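Local coordinates for protein COMB10 (Helicobacter pylori, PDB 2BHV) that forms the periplasmic part of a VirB10-family core subunit of the Com type IV secretion system, which probably serves DNA uptake, at residues T41-K46 with F73-K78; A66-D71 with V80-G85. One frame throughout, in Å; residues are numbered along the deposited sequence.

Neither contact lies deep in the core: contact 1 is partly buried, while contact 2 sits at the surface with V68 and I82 as its buried side. Both fasten the small antiparallel pair 72-73 and 80-82 to the large mixed sheet, contact 1 at its outermost strand 41-42 and contact 2 at the end of the more central strand 62-68. In contact 1 a single assigned hydrogen bond, backbone to backbone, joins the segments, with little side-chain packing. Contact 2 buries more surface and combines a backbone bond, a carboxylate grip and a valine-isoleucine touch. The two meet where L81 CD1 packs against T41, I42 and A74 and where F73 rests on V80.

Contact 1 of 2, residues T41-K46 with F73-K78; sequences TITADK and FAHMGK
An outermost strand of the large sheet, 41-42, is met by the loop that follows strand 72-73, T41 lying nearest A74, and its carbonyl bonded to H75. The amide N of H75 donates to the carbonyl O of T41 over 2.8 Å with an N-H...O angle of 165°. A74 CA lies 3.2 Å from the same oxygen, a CA-H...O contact, and its methyl CB lies 3.6 Å from T41 O. I42, meanwhile, is backbone hydrogen-bonded to I230 of strand 229-231, so the loop meets a strand that is already paired within the sheet. Beyond I42 the chain makes a type II beta turn from T43 to K46, closed by K46 N bonding to T43 O at 3.0 Å. H75 reaches back to the start of this turn: with CG anti to the backbone N (chi1 176°), its imidazole comes to T43 obliquely, ND1 being 2.9 Å from T43 OG1. The T41 hydroxyl is engaged elsewhere, on K37 O. At the turn's other end K46, bent at chi2 and chi4, carries NZ to 3.8 Å from F73 O, a loose approach of a charged tip to a carbonyl.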
ATOM      1  N   THR A  41     -18.686 -31.181 -26.515  1.00 46.59           N
ATOM      2  CA  THR A  41     -18.167 -30.765 -25.229  1.00 46.65           C
ATOM      3  C   THR A  41     -16.970 -29.849 -25.423  1.00 46.68           C
ATOM      4  O   THR A  41     -16.182 -30.033 -26.351  1.00 46.88           O
ATOM      5  CB  THR A  41     -17.748 -31.986 -24.381  1.00 46.64           C
ATOM      6  OG1 THR A  41     -18.864 -32.870 -24.242  1.00 46.82           O
ATOM      7  CG2 THR A  41     -17.277 -31.558 -22.999  1.00 46.50           C
ATOM      8  N   ILE A  42     -16.848 -28.858 -24.551  1.00 46.50           N
ATOM      9  CA  ILE A  42     -15.633 -28.082 -24.481  1.00 46.45           C
ATOM     10  C   ILE A  42     -14.875 -28.548 -23.257  1.00 46.55           C
ATOM     11  O   ILE A  42     -15.431 -28.608 -22.163  1.00 46.63           O
ATOM     12  CB  ILE A  42     -15.919 -26.580 -24.412  1.00 46.49           C
ATOM     13  CG1 ILE A  42     -16.598 -26.115 -25.707  1.00 46.18           C
ATOM     14  CG2 ILE A  42     -14.628 -25.794 -24.174  1.00 46.37           C
ATOM     15  CD1 ILE A  42     -17.088 -24.671 -25.675  1.00 46.01           C
ATOM     16  N   THR A  43     -13.613 -28.908 -23.452  1.00 46.61           N
ATOM     17  CA  THR A  43     -12.779 -29.388 -22.366  1.00 46.75           C
ATOM     18  C   THR A  43     -12.467 -28.270 -21.383  1.00 46.80           C
ATOM     19  O   THR A  43     -12.234 -27.118 -21.780  1.00 46.86           O
ATOM     20  CB  THR A  43     -11.459 -29.931 -22.908  1.00 46.93           C
ATOM     21  OG1 THR A  43     -11.736 -30.957 -23.871  1.00 47.65           O
ATOM     22  CG2 THR A  43     -10.560 -30.487 -21.771  1.00 47.01           C
ATOM     23  N   ALA A  44     -12.460 -28.616 -20.102  1.00 46.73           N
ATOM     24  CA  ALA A  44     -11.929 -27.739 -19.066  1.00 46.82           C
ATOM     25  C   ALA A  44     -10.622 -27.059 -19.515  1.00 46.94           C
ATOM     26  O   ALA A  44      -9.756 -27.684 -20.144  1.00 46.98           O
ATOM     27  CB  ALA A  44     -11.721 -28.512 -17.767  1.00 46.53           C
ATOM     28  N   ASP A  45     -10.513 -25.770 -19.209  1.00 47.11           N
ATOM     29  CA  ASP A  45      -9.337 -24.971 -19.536  1.00 47.50           C
ATOM     30  C   ASP A  45      -9.029 -24.851 -21.034  1.00 47.51           C
ATOM     31  O   ASP A  45      -7.878 -24.594 -21.419  1.00 47.76           O
ATOM     32  CB  ASP A  45      -8.108 -25.464 -18.771  1.00 47.70           C
ATOM     33  CG  ASP A  45      -8.392 -25.684 -17.302  1.00 48.65           C
ATOM     34  OD1 ASP A  45      -8.730 -24.698 -16.605  1.00 49.85           O
ATOM     35  OD2 ASP A  45      -8.276 -26.842 -16.845  1.00 48.96           O
ATOM     36  N   LYS A  46     -10.042 -25.032 -21.881  1.00 47.12           N
ATOM     37  CA  LYS A  46      -9.939 -24.509 -23.229  1.00 46.96           C
ATOM     38  C   LYS A  46      -9.813 -23.005 -23.044  1.00 46.89           C
ATOM     39  O   LYS A  46     -10.386 -22.440 -22.106  1.00 46.95           O
ATOM     40  CB  LYS A  46     -11.182 -24.832 -24.052  1.00 46.99           C
ATOM     41  CG  LYS A  46     -10.885 -25.397 -25.449  1.00 47.34           C
ATOM     42  CD  LYS A  46     -10.630 -24.310 -26.495  1.00 47.83           C
ATOM     43  CE  LYS A  46      -9.961 -24.885 -27.742  1.00 48.16           C
ATOM     44  NZ  LYS A  46     -10.758 -25.989 -28.357  1.00 48.12           N
ATOM     45  N   PHE A  73     -14.097 -25.406 -31.223  1.00 46.76           N
ATOM     46  CA  PHE A  73     -14.491 -26.738 -31.639  1.00 46.80           C
ATOM     47  C   PHE A  73     -14.699 -27.630 -30.437  1.00 46.88           C
ATOM     48  O   PHE A  73     -14.041 -27.459 -29.419  1.00 47.12           O
ATOM     49  CB  PHE A  73     -13.415 -27.348 -32.541  1.00 46.76           C
ATOM     50  CG  PHE A  73     -13.357 -26.744 -33.909  1.00 46.84           C
ATOM     51  CD1 PHE A  73     -14.225 -27.180 -34.910  1.00 47.18           C
ATOM     52  CD2 PHE A  73     -12.431 -25.747 -34.206  1.00 46.96           C
ATOM     53  CE1 PHE A  73     -14.176 -26.632 -36.186  1.00 47.04           C
ATOM     54  CE2 PHE A  73     -12.372 -25.186 -35.472  1.00 47.10           C
ATOM     55  CZ  PHE A  73     -13.250 -25.630 -36.472  1.00 47.17           C
ATOM     56  N   ALA A  74     -15.612 -28.587 -30.555  1.00 46.87           N
ATOM     57  CA  ALA A  74     -15.793 -29.600 -29.517  1.00 46.97           C
ATOM     58  C   ALA A  74     -14.567 -30.501 -29.434  1.00 46.97           C
ATOM     59  O   ALA A  74     -13.923 -30.781 -30.442  1.00 47.13           O
ATOM     60  CB  ALA A  74     -17.047 -30.421 -29.773  1.00 46.99           C
ATOM     61  N   HIS A  75     -14.257 -30.957 -28.227  1.00 47.10           N
ATOM     62  CA  HIS A  75     -13.050 -31.749 -27.961  1.00 47.30           C
ATOM     63  C   HIS A  75     -12.787 -32.851 -28.984  1.00 47.49           C
ATOM     64  O   HIS A  75     -11.631 -33.169 -29.285  1.00 47.45           O
ATOM     65  CB  HIS A  75     -13.130 -32.348 -26.562  1.00 47.28           C
ATOM     66  CG  HIS A  75     -11.993 -33.260 -26.225  1.00 47.49           C
ATOM     67  ND1 HIS A  75     -10.744 -32.795 -25.865  1.00 47.28           N
ATOM     68  CD2 HIS A  75     -11.921 -34.612 -26.180  1.00 47.46           C
ATOM     69  CE1 HIS A  75      -9.950 -33.824 -25.620  1.00 47.63           C
ATOM     70  NE2 HIS A  75     -10.639 -34.939 -25.804  1.00 47.74           N
ATOM     71  N   MET A  76     -13.868 -33.426 -29.507  1.00 47.73           N
ATOM     72  CA  MET A  76     -13.800 -34.512 -30.470  1.00 48.22           C
ATOM     73  C   MET A  76     -14.784 -34.195 -31.592  1.00 48.07           C
ATOM     74  O   MET A  76     -15.864 -33.645 -31.338  1.00 48.26           O
ATOM     75  CB  MET A  76     -14.136 -35.845 -29.787  1.00 47.92           C
ATOM     76  CG  MET A  76     -14.183 -37.048 -30.710  1.00 48.40           C
ATOM     77  SD  MET A  76     -14.885 -38.482 -29.869  1.00 49.91           S
ATOM     78  CE  MET A  76     -15.377 -39.544 -31.259  1.00 48.03           C
ATOM     79  N   GLY A  77     -14.405 -34.529 -32.828  1.00 47.96           N
ATOM     80  CA  GLY A  77     -15.225 -34.227 -33.999  1.00 47.67           C
ATOM     81  C   GLY A  77     -14.985 -32.821 -34.518  1.00 47.73           C
ATOM     82  O   GLY A  77     -13.998 -32.183 -34.159  1.00 47.71           O
ATOM     83  N   LYS A  78     -15.906 -32.335 -35.351  1.00 47.86           N
ATOM     84  CA  LYS A  78     -15.725 -31.081 -36.073  1.00 47.73           C
ATOM     85  C   LYS A  78     -16.820 -30.053 -35.828  1.00 47.56           C
ATOM     86  O   LYS A  78     -16.911 -29.059 -36.547  1.00 47.84           O
ATOM     87  CB  LYS A  78     -15.612 -31.362 -37.559  1.00 47.92           C
ATOM     88  CG  LYS A  78     -14.244 -31.813 -37.952  1.00 48.54           C
ATOM     89  CD  LYS A  78     -14.288 -32.639 -39.212  1.00 48.58           C
ATOM     90  CE  LYS A  78     -13.049 -33.530 -39.263  1.00 49.10           C
ATOM     91  NZ  LYS A  78     -11.788 -32.846 -39.700  1.00 49.16           N
TER

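Contact 2 of 2, residues A66-D71 with V80-G85; sequences AQVESD and VLIPKG
V68 and I82 form the buried side of this contact: their CG2 methyls touch at 3.9 Å, the two side chains crossing at about a right angle. I48 of strand 48-52 packs on V68, and I72 of strand 72-73 on I82. The V68 backbone holds the adjoining chain, its carbonyl O accepting from G85 N at 2.9 Å. A second grip comes from D71, whose CG stands beside the backbone N (chi1 -70°). Its carboxylate OD1 takes the amide N of K84 at 2.8 Å. That bond is almost straight (174°), and it meets OD1 on the anti side, 25° out of the carboxylate plane. The same oxygen lies 3.4 Å from P83 CA, while D71 CB leans on the CG1 methyl of V80 at 3.9 Å.

The solvent side is looser. K84, fully extended, passes its aliphatic chain by the backbone of E69 and S70, CE coming to 3.4 Å from E69 O. Q67 contributes its CG, 3.7 Å from G85 O. The carboxylate of E69 turns elsewhere, forming a salt bridge with R221. The two segments join the antiparallel neighbours 62-68 and 87-94 of the large sheet, where A66 pairs with V88 and V68 with S86, to the small pair 72-73 and 80-82 beyond, in which a classic beta bulge puts L81 and I82 together across from I72.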
ATOM      1  N   ALA A  66     -18.288  -9.339 -24.251  1.00 45.66           N
ATOM      2  CA  ALA A  66     -17.088  -9.702 -24.993  1.00 45.41           C
ATOM      3  C   ALA A  66     -17.459 -10.369 -26.324  1.00 45.51           C
ATOM      4  O   ALA A  66     -18.582 -10.847 -26.517  1.00 45.36           O
ATOM      5  CB  ALA A  66     -16.230 -10.608 -24.175  1.00 45.24           C
ATOM      6  N   GLN A  67     -16.501 -10.401 -27.242  1.00 45.57           N
ATOM      7  CA  GLN A  67     -16.706 -11.054 -28.512  1.00 45.43           C
ATOM      8  C   GLN A  67     -15.654 -12.116 -28.791  1.00 45.35           C
ATOM      9  O   GLN A  67     -14.475 -11.851 -28.730  1.00 45.45           O
ATOM     10  CB  GLN A  67     -16.707 -10.031 -29.617  1.00 45.44           C
ATOM     11  CG  GLN A  67     -17.259 -10.593 -30.879  1.00 46.01           C
ATOM     12  CD  GLN A  67     -17.217  -9.626 -31.996  1.00 46.15           C
ATOM     13  OE1 GLN A  67     -16.465  -9.812 -32.940  1.00 45.99           O
ATOM     14  NE2 GLN A  67     -18.031  -8.581 -31.913  1.00 46.49           N
ATOM     15  N   VAL A  68     -16.104 -13.322 -29.113  1.00 45.48           N
ATOM     16  CA  VAL A  68     -15.212 -14.461 -29.311  1.00 45.50           C
ATOM     17  C   VAL A  68     -14.413 -14.287 -30.596  1.00 45.55           C
ATOM     18  O   VAL A  68     -14.962 -13.908 -31.626  1.00 45.63           O
ATOM     19  CB  VAL A  68     -15.989 -15.790 -29.322  1.00 45.44           C
ATOM     20  CG1 VAL A  68     -15.031 -16.953 -29.432  1.00 46.07           C
ATOM     21  CG2 VAL A  68     -16.806 -15.931 -28.062  1.00 44.89           C
ATOM     22  N   GLU A  69     -13.116 -14.571 -30.533  1.00 45.63           N
ATOM     23  CA  GLU A  69     -12.211 -14.228 -31.634  1.00 45.73           C
ATOM     24  C   GLU A  69     -12.001 -15.305 -32.691  1.00 45.95           C
ATOM     25  O   GLU A  69     -11.465 -15.019 -33.753  1.00 46.28           O
ATOM     26  CB  GLU A  69     -10.869 -13.749 -31.095  1.00 45.36           C
ATOM     27  CG  GLU A  69     -10.964 -12.422 -30.407  1.00 45.05           C
ATOM     28  CD  GLU A  69      -9.628 -11.885 -30.019  1.00 45.97           C
ATOM     29  OE1 GLU A  69      -8.810 -11.602 -30.905  1.00 46.04           O
ATOM     30  OE2 GLU A  69      -9.387 -11.736 -28.810  1.00 48.10           O
ATOM     31  N   SER A  70     -12.425 -16.531 -32.408  1.00 46.19           N
ATOM     32  CA  SER A  70     -12.258 -17.648 -33.343  1.00 46.47           C
ATOM     33  C   SER A  70     -13.176 -18.801 -32.981  1.00 46.54           C
ATOM     34  O   SER A  70     -13.615 -18.910 -31.834  1.00 46.54           O
ATOM     35  CB  SER A  70     -10.809 -18.134 -33.346  1.00 46.60           C
ATOM     36  OG  SER A  70     -10.359 -18.384 -32.030  1.00 46.89           O
ATOM     37  N   ASP A  71     -13.458 -19.661 -33.959  1.00 46.56           N
ATOM     38  CA  ASP A  71     -14.319 -20.818 -33.741  1.00 46.64           C
ATOM     39  C   ASP A  71     -13.809 -21.705 -32.612  1.00 46.60           C
ATOM     40  O   ASP A  71     -12.614 -21.983 -32.522  1.00 46.57           O
ATOM     41  CB  ASP A  71     -14.427 -21.652 -35.010  1.00 46.75           C
ATOM     42  CG  ASP A  71     -15.214 -20.967 -36.095  1.00 47.21           C
ATOM     43  OD1 ASP A  71     -16.155 -20.211 -35.781  1.00 47.49           O
ATOM     44  OD2 ASP A  71     -14.889 -21.201 -37.278  1.00 48.01           O
ATOM     45  N   VAL A  80     -18.501 -26.914 -34.487  1.00 46.72           N
ATOM     46  CA  VAL A  80     -18.172 -25.616 -33.907  1.00 46.51           C
ATOM     47  C   VAL A  80     -19.231 -25.257 -32.861  1.00 46.55           C
ATOM     48  O   VAL A  80     -20.358 -24.896 -33.207  1.00 46.80           O
ATOM     49  CB  VAL A  80     -18.072 -24.525 -34.984  1.00 46.45           C
ATOM     50  CG1 VAL A  80     -17.944 -23.144 -34.355  1.00 46.16           C
ATOM     51  CG2 VAL A  80     -16.897 -24.804 -35.895  1.00 46.29           C
ATOM     52  N   LEU A  81     -18.865 -25.375 -31.589  1.00 46.47           N
ATOM     53  CA  LEU A  81     -19.796 -25.114 -30.485  1.00 46.46           C
ATOM     54  C   LEU A  81     -19.958 -23.624 -30.197  1.00 46.44           C
ATOM     55  O   LEU A  81     -21.078 -23.158 -30.002  1.00 46.43           O
ATOM     56  CB  LEU A  81     -19.382 -25.865 -29.210  1.00 46.55           C
ATOM     57  CG  LEU A  81     -19.265 -27.394 -29.249  1.00 46.76           C
ATOM     58  CD1 LEU A  81     -18.799 -27.894 -27.898  1.00 46.91           C
ATOM     59  CD2 LEU A  81     -20.581 -28.086 -29.653  1.00 46.85           C
ATOM     60  N   ILE A  82     -18.848 -22.885 -30.143  1.00 46.45           N
ATOM     61  CA  ILE A  82     -18.913 -21.419 -30.081  1.00 46.52           C
ATOM     62  C   ILE A  82     -18.275 -20.815 -31.327  1.00 46.60           C
ATOM     63  O   ILE A  82     -17.050 -20.843 -31.468  1.00 46.51           O
ATOM     64  CB  ILE A  82     -18.252 -20.823 -28.824  1.00 46.56           C
ATOM     65  CG1 ILE A  82     -18.759 -21.518 -27.558  1.00 46.39           C
ATOM     66  CG2 ILE A  82     -18.521 -19.314 -28.764  1.00 46.52           C
ATOM     67  CD1 ILE A  82     -18.030 -21.127 -26.309  1.00 45.89           C
ATOM     68  N   PRO A  83     -19.115 -20.297 -32.251  1.00 46.68           N
ATOM     69  CA  PRO A  83     -18.663 -19.694 -33.508  1.00 46.51           C
ATOM     70  C   PRO A  83     -17.939 -18.381 -33.282  1.00 46.35           C
ATOM     71  O   PRO A  83     -18.306 -17.613 -32.391  1.00 46.50           O
ATOM     72  CB  PRO A  83     -19.968 -19.444 -34.281  1.00 46.45           C
ATOM     73  CG  PRO A  83     -21.012 -20.269 -33.577  1.00 46.72           C
ATOM     74  CD  PRO A  83     -20.586 -20.296 -32.147  1.00 46.76           C
ATOM     75  N   LYS A  84     -16.903 -18.147 -34.079  1.00 46.20           N
ATOM     76  CA  LYS A  84     -16.236 -16.860 -34.134  1.00 46.01           C
ATOM     77  C   LYS A  84     -17.265 -15.748 -34.261  1.00 45.98           C
ATOM     78  O   LYS A  84     -18.209 -15.842 -35.049  1.00 46.10           O
ATOM     79  CB  LYS A  84     -15.296 -16.825 -35.328  1.00 45.88           C
ATOM     80  CG  LYS A  84     -14.452 -15.580 -35.430  1.00 46.11           C
ATOM     81  CD  LYS A  84     -13.686 -15.571 -36.742  1.00 46.66           C
ATOM     82  CE  LYS A  84     -12.798 -14.361 -36.859  1.00 46.89           C
ATOM     83  NZ  LYS A  84     -12.383 -14.190 -38.271  1.00 47.97           N
ATOM     84  N   GLY A  85     -17.092 -14.703 -33.464  1.00 45.91           N
ATOM     85  CA  GLY A  85     -17.959 -13.543 -33.540  1.00 45.72           C
ATOM     86  C   GLY A  85     -19.128 -13.583 -32.587  1.00 45.76           C
ATOM     87  O   GLY A  85     -19.905 -12.629 -32.525  1.00 45.78           O
TER